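Long-range contacts in halogenase PltM (PDB 6BZN), which halogenates phenolic substrates, with unusual tolerance of different substrates and halides, as a flavoprotein that binds FAD: residues 68-79 with 428-439; 208-216 with 397-405. All blocks are in the same frame, centred on the assembly; numbering follows the deposited sequence.

Contact 1 (68-79 with 428-439)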
loop_
_atom_site.group_PDB
_atom_site.type_symbol
_atom_site.label_atom_id
_atom_site.label_comp_id
_atom_site.label_asym_id
_atom_site.label_seq_id
_atom_site.Cartn_x
_atom_site.Cartn_y
_atom_site.Cartn_z
ATOM N N PRO A 68 1.862 -3.053 9.443
ATOM C CA PRO A 68 2.579 -2.439 10.570
ATOM C C PRO A 68 3.222 -1.117 10.195
ATOM O O PRO A 68 3.129 -0.167 10.956
ATOM C CB PRO A 68 3.620 -3.497 10.959
ATOM C CG PRO A 68 3.108 -4.766 10.408
ATOM C CD PRO A 68 2.245 -4.459 9.224
ATOM N N GLU A 69 3.856 -1.056 9.028
ATOM C CA GLU A 69 4.510 0.163 8.578
ATOM C C GLU A 69 3.521 1.307 8.396
ATOM O O GLU A 69 3.776 2.420 8.845
ATOM C CB GLU A 69 5.262 -0.050 7.266
ATOM C CG GLU A 69 6.382 -1.087 7.353
ATOM C CD GLU A 69 5.969 -2.482 6.919
ATOM O OE1 GLU A 69 4.798 -2.880 7.143
ATOM O OE2 GLU A 69 6.819 -3.201 6.338
ATOM N N SER A 70 2.394 1.029 7.735
ATOM C CA SER A 70 1.433 2.100 7.475
ATOM C C SER A 70 0.885 2.649 8.799
ATOM O O SER A 70 0.677 3.850 8.925
ATOM C CB SER A 70 0.320 1.659 6.517
ATOM O OG SER A 70 -0.609 0.762 7.115
ATOM N N GLY A 71 0.687 1.774 9.790
ATOM C CA GLY A 71 0.200 2.202 11.099
ATOM C C GLY A 71 1.205 3.089 11.822
ATOM O O GLY A 71 0.836 4.113 12.377
ATOM N N PHE A 72 2.479 2.704 11.801
ATOM C CA PHE A 72 3.533 3.531 12.389
ATOM C C PHE A 72 3.658 4.868 11.687
ATOM O O PHE A 72 3.849 5.870 12.351
ATOM C CB PHE A 72 4.892 2.821 12.399
ATOM C CG PHE A 72 5.004 1.741 13.451
ATOM C CD1 PHE A 72 4.828 2.044 14.803
ATOM C CD2 PHE A 72 5.320 0.435 13.096
ATOM C CE1 PHE A 72 4.920 1.045 15.769
ATOM C CE2 PHE A 72 5.418 -0.562 14.057
ATOM C CZ PHE A 72 5.214 -0.255 15.391
ATOM N N LEU A 73 3.513 4.875 10.356
ATOM C CA LEU A 73 3.582 6.104 9.585
ATOM C C LEU A 73 2.432 7.042 9.907
ATOM O O LEU A 73 2.636 8.248 10.014
ATOM C CB LEU A 73 3.654 5.812 8.077
ATOM C CG LEU A 73 4.973 5.144 7.700
ATOM C CD1 LEU A 73 4.854 4.487 6.336
ATOM C CD2 LEU A 73 6.144 6.125 7.774
ATOM N N LEU A 74 1.231 6.512 10.080
ATOM C CA LEU A 74 0.107 7.376 10.479
ATOM C C LEU A 74 0.356 7.969 11.861
ATOM O O LEU A 74 0.105 9.155 12.087
ATOM C CB LEU A 74 -1.228 6.638 10.460
ATOM C CG LEU A 74 -1.804 6.365 9.070
ATOM C CD1 LEU A 74 -2.921 5.332 9.172
ATOM C CD2 LEU A 74 -2.307 7.635 8.399
ATOM N N ARG A 75 0.861 7.155 12.777
ATOM C CA ARG A 75 1.183 7.638 14.125
ATOM C C ARG A 75 2.305 8.684 14.085
ATOM O O ARG A 75 2.255 9.670 14.829
ATOM C CB ARG A 75 1.542 6.474 15.064
ATOM C CG ARG A 75 0.343 5.619 15.479
ATOM C CD ARG A 75 0.764 4.313 16.170
ATOM N NE ARG A 75 1.232 4.516 17.543
ATOM C CZ ARG A 75 1.968 3.651 18.265
ATOM N NH1 ARG A 75 2.350 2.468 17.783
ATOM N NH2 ARG A 75 2.331 3.989 19.499
ATOM N N LEU A 76 3.302 8.479 13.217
ATOM C CA LEU A 76 4.369 9.465 13.035
ATOM C C LEU A 76 3.821 10.800 12.492
ATOM O O LEU A 76 4.176 11.875 12.991
ATOM C CB LEU A 76 5.468 8.933 12.125
ATOM C CG LEU A 76 6.418 7.916 12.778
ATOM C CD1 LEU A 76 7.210 7.156 11.725
ATOM C CD2 LEU A 76 7.357 8.619 13.760
ATOM N N LEU A 77 2.953 10.727 11.484
ATOM C CA LEU A 77 2.300 11.921 10.958
ATOM C C LEU A 77 1.528 12.668 12.041
ATOM O O LEU A 77 1.648 13.898 12.170
ATOM C CB LEU A 77 1.353 11.558 9.807
ATOM C CG LEU A 77 2.052 11.336 8.474
ATOM C CD1 LEU A 77 1.160 10.526 7.528
ATOM C CD2 LEU A 77 2.442 12.674 7.851
ATOM N N SER A 78 0.750 11.911 12.802
ATOM C CA SER A 78 -0.030 12.438 13.910
ATOM C C SER A 78 0.840 13.158 14.952
ATOM O O SER A 78 0.517 14.260 15.377
ATOM C CB SER A 78 -0.810 11.301 14.571
ATOM O OG SER A 78 -1.607 11.774 15.643
ATOM N N LYS A 79 1.952 12.541 15.321
ATOM C CA LYS A 79 2.822 13.097 16.359
ATOM C C LYS A 79 3.685 14.228 15.813
ATOM O O LYS A 79 3.854 15.252 16.473
ATOM C CB LYS A 79 3.692 12.005 16.987
ATOM C CG LYS A 79 4.174 12.351 18.393
ATOM C CD LYS A 79 3.037 12.203 19.406
ATOM C CE LYS A 79 3.437 12.608 20.812
ATOM N NZ LYS A 79 2.440 12.096 21.800
ATOM N N SER A 428 9.528 -2.038 10.013
ATOM C CA SER A 428 8.561 -1.737 11.065
ATOM C C SER A 428 9.249 -1.398 12.387
ATOM O O SER A 428 8.908 -0.421 13.036
ATOM C CB SER A 428 7.601 -2.902 11.247
ATOM O OG SER A 428 6.934 -3.157 10.017
ATOM N N ALA A 429 10.231 -2.213 12.774
ATOM C CA ALA A 429 10.998 -1.945 13.989
ATOM C C ALA A 429 11.711 -0.599 13.904
ATOM O O ALA A 429 11.731 0.145 14.894
ATOM C CB ALA A 429 11.994 -3.069 14.269
ATOM N N PHE A 430 12.276 -0.276 12.734
ATOM C CA PHE A 430 12.952 1.011 12.545
ATOM C C PHE A 430 11.993 2.192 12.740
ATOM O O PHE A 430 12.304 3.153 13.453
ATOM C CB PHE A 430 13.631 1.123 11.177
ATOM C CG PHE A 430 14.598 2.267 11.094
ATOM C CD1 PHE A 430 15.930 2.090 11.465
ATOM C CD2 PHE A 430 14.176 3.527 10.687
ATOM C CE1 PHE A 430 16.828 3.146 11.414
ATOM C CE2 PHE A 430 15.070 4.593 10.637
ATOM C CZ PHE A 430 16.397 4.396 10.999
ATOM N N LEU A 431 10.824 2.106 12.120
ATOM C CA LEU A 431 9.808 3.154 12.267
ATOM C C LEU A 431 9.316 3.254 13.719
ATOM O O LEU A 431 9.124 4.344 14.237
ATOM C CB LEU A 431 8.634 2.913 11.320
ATOM C CG LEU A 431 8.921 2.985 9.820
ATOM C CD1 LEU A 431 7.743 2.399 9.040
ATOM C CD2 LEU A 431 9.242 4.400 9.383
ATOM N N GLN A 432 9.137 2.115 14.378
ATOM C CA GLN A 432 8.704 2.099 15.778
ATOM C C GLN A 432 9.679 2.872 16.673
ATOM O O GLN A 432 9.256 3.612 17.554
ATOM C CB GLN A 432 8.583 0.653 16.267
ATOM C CG GLN A 432 8.071 0.504 17.689
ATOM C CD GLN A 432 7.740 -0.933 18.025
ATOM O OE1 GLN A 432 8.372 -1.864 17.517
ATOM N NE2 GLN A 432 6.736 -1.128 18.873
ATOM N N LYS A 433 10.972 2.686 16.435
ATOM C CA LYS A 433 12.045 3.394 17.157
ATOM C C LYS A 433 12.025 4.908 16.908
ATOM O O LYS A 433 12.128 5.697 17.868
ATOM C CB LYS A 433 13.403 2.774 16.774
ATOM C CG LYS A 433 14.653 3.465 17.309
ATOM C CD LYS A 433 15.909 2.634 17.007
ATOM C CE LYS A 433 17.166 3.151 17.703
ATOM N NZ LYS A 433 17.415 4.607 17.497
ATOM N N LEU A 434 11.869 5.309 15.642
ATOM C CA LEU A 434 11.718 6.733 15.281
ATOM C C LEU A 434 10.560 7.385 16.030
ATOM O O LEU A 434 10.686 8.514 16.520
ATOM C CB LEU A 434 11.510 6.911 13.769
ATOM C CG LEU A 434 12.656 6.646 12.799
ATOM C CD1 LEU A 434 12.186 6.742 11.351
ATOM C CD2 LEU A 434 13.788 7.624 13.052
ATOM N N LEU A 435 9.437 6.675 16.109
ATOM C CA LEU A 435 8.255 7.163 16.805
ATOM C C LEU A 435 8.523 7.300 18.305
ATOM O O LEU A 435 8.195 8.325 18.895
ATOM C CB LEU A 435 7.064 6.226 16.581
ATOM C CG LEU A 435 5.737 6.584 17.246
ATOM C CD1 LEU A 435 5.173 7.902 16.735
ATOM C CD2 LEU A 435 4.747 5.463 17.012
ATOM N N HIS A 436 9.099 6.262 18.907
ATOM C CA HIS A 436 9.484 6.324 20.314
ATOM C C HIS A 436 10.361 7.542 20.625
ATOM O O HIS A 436 10.067 8.273 21.570
ATOM C CB HIS A 436 10.194 5.060 20.775
ATOM C CG HIS A 436 10.375 5.002 22.259
ATOM N ND1 HIS A 436 11.542 5.388 22.882
ATOM C CD2 HIS A 436 9.515 4.660 23.248
ATOM C CE1 HIS A 436 11.405 5.254 24.190
ATOM N NE2 HIS A 436 10.184 4.814 24.438
ATOM N N ASP A 437 11.392 7.776 19.815
ATOM C CA ASP A 437 12.286 8.933 20.001
ATOM C C ASP A 437 11.544 10.261 19.857
ATOM O O ASP A 437 11.738 11.179 20.668
ATOM C CB ASP A 437 13.484 8.884 19.032
ATOM C CG ASP A 437 14.424 7.715 19.306
ATOM O OD1 ASP A 437 14.364 7.125 20.403
ATOM O OD2 ASP A 437 15.228 7.367 18.421
ATOM N N LEU A 438 10.681 10.354 18.841
ATOM C CA LEU A 438 9.872 11.558 18.637
ATOM C C LEU A 438 8.873 11.799 19.779
ATOM O O LEU A 438 8.680 12.945 20.179
ATOM C CB LEU A 438 9.114 11.502 17.302
ATOM C CG LEU A 438 8.236 12.717 16.971
ATOM C CD1 LEU A 438 9.094 13.955 16.802
ATOM C CD2 LEU A 438 7.420 12.470 15.709
ATOM N N GLU A 439 8.218 10.742 20.259
ATOM C CA GLU A 439 7.187 10.878 21.312
ATOM C C GLU A 439 7.779 11.486 22.580
ATOM O O GLU A 439 7.203 12.404 23.162
ATOM C CB GLU A 439 6.492 9.540 21.631
ATOM C CG GLU A 439 5.280 9.236 20.745
ATOM C CD GLU A 439 4.703 7.827 20.907
ATOM O OE1 GLU A 439 5.408 6.912 21.406
ATOM O OE2 GLU A 439 3.531 7.623 20.507
HETATM O O HOH W 1 0.905 7.137 18.738
HETATM O O HOH W 2 4.715 1.525 19.436
#
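Gln432 lies over one face of the Phe72 ring, its CB 3.9 Å from the ring centroid and 25° off the normal, a CH-pi contact displaced toward the rim. Leu435 CD2 meets the ring edge, and water 2 also lies in the ring plane. That leucine methyl sits over the centre of one face of the Arg75 guanidinium, CD2 3.5 Å from CZ. At the guanidinium edge, water 1 accepts from Arg75 NE and donates to Glu439 OE2, bridging a long salt bridge (NH2 to OE2 4.0 Å).

The axes of segments 68-79 and 428-439 approach to 9.2 Å at 16°, and the side chains mesh knobs-into-holes. Phe72 enters among Ser428, Leu431, Gln432 and Leu435; Leu76 drives CD2 to 3.5 Å from Leu435 CA. Leu435, CG anti to the backbone N (chi1 180°), sends its methyls to Leu76 and Arg75.

Ser428 OG packs against Glu69 but bonds to Ser424 O; Glu69 OE2 hydrogen-bonds to Ser424 OG and salt-bridges to Arg352. The pair lies near the FAD site, empty here: Leu73 is about 8 Å from FAD-binding Leu354 (side chains). Helix 444-452 adds Phe447 against Leu76, Leu434 and Leu438, while helix 352-374 packs on Glu69, Leu73 and Leu76.

Contact 2 (208-216 with 397-405)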
loop_
_atom_site.group_PDB
_atom_site.type_symbol
_atom_site.label_atom_id
_atom_site.label_comp_id
_atom_site.label_asym_id
_atom_site.label_seq_id
_atom_site.Cartn_x
_atom_site.Cartn_y
_atom_site.Cartn_z
ATOM N N THR A 208 5.942 2.803 -18.499
ATOM C CA THR A 208 5.986 1.408 -18.097
ATOM C C THR A 208 7.319 0.753 -18.465
ATOM O O THR A 208 7.524 -0.424 -18.155
ATOM C CB THR A 208 4.827 0.611 -18.715
ATOM O OG1 THR A 208 4.909 0.667 -20.142
ATOM C CG2 THR A 208 3.483 1.182 -18.261
ATOM N N GLU A 209 8.230 1.506 -19.093
ATOM C CA GLU A 209 9.527 0.965 -19.502
ATOM C C GLU A 209 10.269 0.505 -18.267
ATOM O O GLU A 209 10.274 1.202 -17.255
ATOM C CB GLU A 209 10.366 2.031 -20.231
ATOM C CG GLU A 209 11.641 1.516 -20.910
ATOM C CD GLU A 209 12.835 1.256 -19.979
ATOM O OE1 GLU A 209 13.661 0.378 -20.334
ATOM O OE2 GLU A 209 12.981 1.902 -18.907
ATOM N N GLY A 210 10.893 -0.661 -18.351
ATOM C CA GLY A 210 11.740 -1.164 -17.280
ATOM C C GLY A 210 11.033 -1.857 -16.119
ATOM O O GLY A 210 11.707 -2.317 -15.196
ATOM N N LEU A 211 9.702 -1.948 -16.141
ATOM C CA LEU A 211 8.969 -2.598 -15.044
ATOM C C LEU A 211 8.954 -4.103 -15.227
ATOM O O LEU A 211 8.625 -4.599 -16.315
ATOM C CB LEU A 211 7.527 -2.083 -14.934
ATOM C CG LEU A 211 7.420 -0.657 -14.413
ATOM C CD1 LEU A 211 5.987 -0.174 -14.495
ATOM C CD2 LEU A 211 7.946 -0.537 -12.983
ATOM N N ALA A 212 9.312 -4.818 -14.163
ATOM C CA ALA A 212 9.238 -6.282 -14.129
ATOM C C ALA A 212 7.823 -6.821 -13.928
ATOM O O ALA A 212 7.550 -7.947 -14.317
ATOM C CB ALA A 212 10.162 -6.846 -13.052
ATOM N N THR A 213 6.940 -6.035 -13.300
ATOM C CA THR A 213 5.587 -6.460 -13.016
ATOM C C THR A 213 4.639 -5.942 -14.105
ATOM O O THR A 213 4.625 -4.744 -14.397
ATOM C CB THR A 213 5.132 -5.946 -11.639
ATOM O OG1 THR A 213 6.129 -6.259 -10.657
ATOM C CG2 THR A 213 3.838 -6.584 -11.224
ATOM N N ASP A 214 3.853 -6.854 -14.671
ATOM C CA ASP A 214 2.848 -6.563 -15.694
ATOM C C ASP A 214 1.591 -7.325 -15.296
ATOM O O ASP A 214 1.453 -8.516 -15.595
ATOM C CB ASP A 214 3.392 -7.001 -17.056
ATOM C CG ASP A 214 2.469 -6.663 -18.229
ATOM O OD1 ASP A 214 1.346 -6.140 -18.058
ATOM O OD2 ASP A 214 2.910 -6.942 -19.368
ATOM N N THR A 215 0.689 -6.638 -14.590
ATOM C CA THR A 215 -0.472 -7.260 -14.012
ATOM C C THR A 215 -1.723 -6.450 -14.228
ATOM O O THR A 215 -1.659 -5.235 -14.432
ATOM C CB THR A 215 -0.333 -7.494 -12.482
ATOM O OG1 THR A 215 -0.084 -6.261 -11.806
ATOM C CG2 THR A 215 0.781 -8.494 -12.168
ATOM N N CYS A 216 -2.850 -7.157 -14.174
ATOM C CA CYS A 216 -4.183 -6.576 -14.257
ATOM C C CYS A 216 -4.902 -6.870 -12.945
ATOM O O CYS A 216 -4.428 -7.683 -12.135
ATOM C CB CYS A 216 -4.971 -7.151 -15.443
ATOM S SG CYS A 216 -5.265 -8.928 -15.376
ATOM N N ASP A 397 8.553 -3.053 -7.154
ATOM C CA ASP A 397 8.555 -3.811 -8.422
ATOM C C ASP A 397 9.333 -5.131 -8.298
ATOM O O ASP A 397 8.862 -6.164 -8.781
ATOM C CB ASP A 397 9.151 -2.963 -9.535
ATOM C CG ASP A 397 8.966 -3.573 -10.923
ATOM O OD1 ASP A 397 7.917 -4.189 -11.210
ATOM O OD2 ASP A 397 9.878 -3.380 -11.760
ATOM N N GLN A 398 10.510 -5.102 -7.666
ATOM C CA GLN A 398 11.279 -6.339 -7.454
ATOM C C GLN A 398 10.548 -7.267 -6.491
ATOM O O GLN A 398 10.359 -8.455 -6.791
ATOM C CB GLN A 398 12.704 -6.058 -6.965
ATOM C CG GLN A 398 13.673 -5.594 -8.052
ATOM C CD GLN A 398 13.952 -6.658 -9.113
ATOM O OE1 GLN A 398 14.382 -7.775 -8.802
ATOM N NE2 GLN A 398 13.699 -6.320 -10.377
ATOM N N LEU A 399 10.081 -6.721 -5.368
ATOM C CA LEU A 399 9.346 -7.538 -4.404
ATOM C C LEU A 399 8.185 -8.286 -5.051
ATOM O O LEU A 399 8.045 -9.504 -4.870
ATOM C CB LEU A 399 8.838 -6.684 -3.245
ATOM C CG LEU A 399 7.863 -7.340 -2.263
ATOM C CD1 LEU A 399 8.551 -8.452 -1.476
ATOM C CD2 LEU A 399 7.251 -6.311 -1.335
ATOM N N VAL A 400 7.384 -7.567 -5.825
ATOM C CA VAL A 400 6.149 -8.107 -6.347
ATOM C C VAL A 400 6.428 -9.041 -7.521
ATOM O O VAL A 400 5.877 -10.131 -7.565
ATOM C CB VAL A 400 5.140 -6.996 -6.727
ATOM C CG1 VAL A 400 3.987 -7.558 -7.545
ATOM C CG2 VAL A 400 4.611 -6.327 -5.469
ATOM N N SER A 401 7.274 -8.632 -8.459
ATOM C CA SER A 401 7.596 -9.491 -9.598
ATOM C C SER A 401 8.180 -10.826 -9.125
ATOM O O SER A 401 7.771 -11.892 -9.590
ATOM C CB SER A 401 8.539 -8.803 -10.590
ATOM O OG SER A 401 9.786 -8.465 -10.001
ATOM N N CYS A 402 9.112 -10.780 -8.179
ATOM C CA CYS A 402 9.687 -12.025 -7.637
ATOM C C CYS A 402 8.633 -12.865 -6.891
ATOM O O CYS A 402 8.678 -14.094 -6.948
ATOM C CB CYS A 402 10.898 -11.722 -6.757
ATOM S SG CYS A 402 12.283 -11.033 -7.706
ATOM N N SER A 403 7.681 -12.213 -6.221
ATOM C CA SER A 403 6.597 -12.917 -5.557
ATOM C C SER A 403 5.697 -13.663 -6.542
ATOM O O SER A 403 5.343 -14.810 -6.307
ATOM C CB SER A 403 5.751 -11.953 -4.726
ATOM O OG SER A 403 6.511 -11.392 -3.679
ATOM N N TYR A 404 5.319 -13.001 -7.632
ATOM C CA TYR A 404 4.487 -13.650 -8.646
ATOM C C TYR A 404 5.180 -14.914 -9.222
ATOM O O TYR A 404 4.512 -15.873 -9.563
ATOM C CB TYR A 404 4.121 -12.685 -9.771
ATOM C CG TYR A 404 2.841 -11.885 -9.574
ATOM C CD1 TYR A 404 2.827 -10.713 -8.831
ATOM C CD2 TYR A 404 1.642 -12.287 -10.168
ATOM C CE1 TYR A 404 1.662 -9.965 -8.690
ATOM C CE2 TYR A 404 0.481 -11.542 -10.024
ATOM C CZ TYR A 404 0.492 -10.373 -9.287
ATOM O OH TYR A 404 -0.673 -9.619 -9.160
ATOM N N GLU A 405 6.506 -14.903 -9.333
ATOM C CA GLU A 405 7.234 -16.104 -9.765
ATOM C C GLU A 405 7.182 -17.179 -8.674
ATOM O O GLU A 405 7.004 -18.361 -8.970
ATOM C CB GLU A 405 8.678 -15.767 -10.111
ATOM C CG GLU A 405 9.504 -16.941 -10.627
ATOM C CD GLU A 405 9.030 -17.502 -11.960
ATOM O OE1 GLU A 405 8.339 -16.800 -12.736
ATOM O OE2 GLU A 405 9.377 -18.670 -12.236
#
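Thr213 CA comes within 5.0 Å of Ser401 CA where the loop leading into strand 215-223 of the mixed sheet passes helix 383-406; the loop is preceded by a type II beta turn from Thr208 to Leu211, in which Gly210 has positive phi. At this crossing of loop and helix, the Asp397 carboxylate accepts from two consecutive backbone N-H groups.

The Asp397 CG stands anti to the backbone N (chi1 -170°), which carries the carboxylate out to the loop. Ala212 N donates to Asp397 OD2 at 2.9 Å in a nearly straight bond (168°), while Thr213 N reaches OD1 at 3.0 Å with a more bent geometry (136°). Both oxygens use their syn lone pairs, so the two amides enter on the inner side of the carboxylate. Thr213 OG1 donates to OD1 as well, from the anti side and tilted out of the carboxylate plane. Three bonds thus fix the rotation of the group, and the N-H donors would be expected to stabilise its negative charge. Leu211 adds a methyl, CD2, against OD2.

Side-chain packing continues along the helix, with Ala212 CB on Ser401 and Thr213 CG2 on Val400 CG1. One helical turn beyond Val400, the Tyr404 ring takes Thr215 CG2 over one face, 3.9 Å from the centroid in a CH-pi contact. Asp347 OD2 hydrogen-bonds to both Tyr404 OH and Thr215 OG1. Tyr404 also touches Gln279 and Asn281 of strand 273-281, the neighbour of strand 215-223 in the sheet.

Asp397 serves its own helix too: Ser401 OG donates to Asp397 O at 2.8 Å, on the opposite face of the carbonyl plane from Ser401 N.

How the contacts relate
From the N terminus the chain runs through strand 24-29, a GxGxxG turn consistent with a Rossmann-type fold, and strand 49-52 to helix 68-81. Contact 1 closes the loop that opens there when helix 410-441 arrives, 348 residues later. Within it, the chain leaves 208-216 for the mixed sheet and comes back on helix 383-406, so contact 2 closes a smaller loop wholly nested in the first. Helix 410-441 is tied to helix 68-81, which follows FAD-binding residues such as Ala65, and helix 383-406, its predecessor in sequence, to the loop leading into strand 215-223. The contacts do not touch: their nearest atoms are about 8 Å apart and their centres 28 Å.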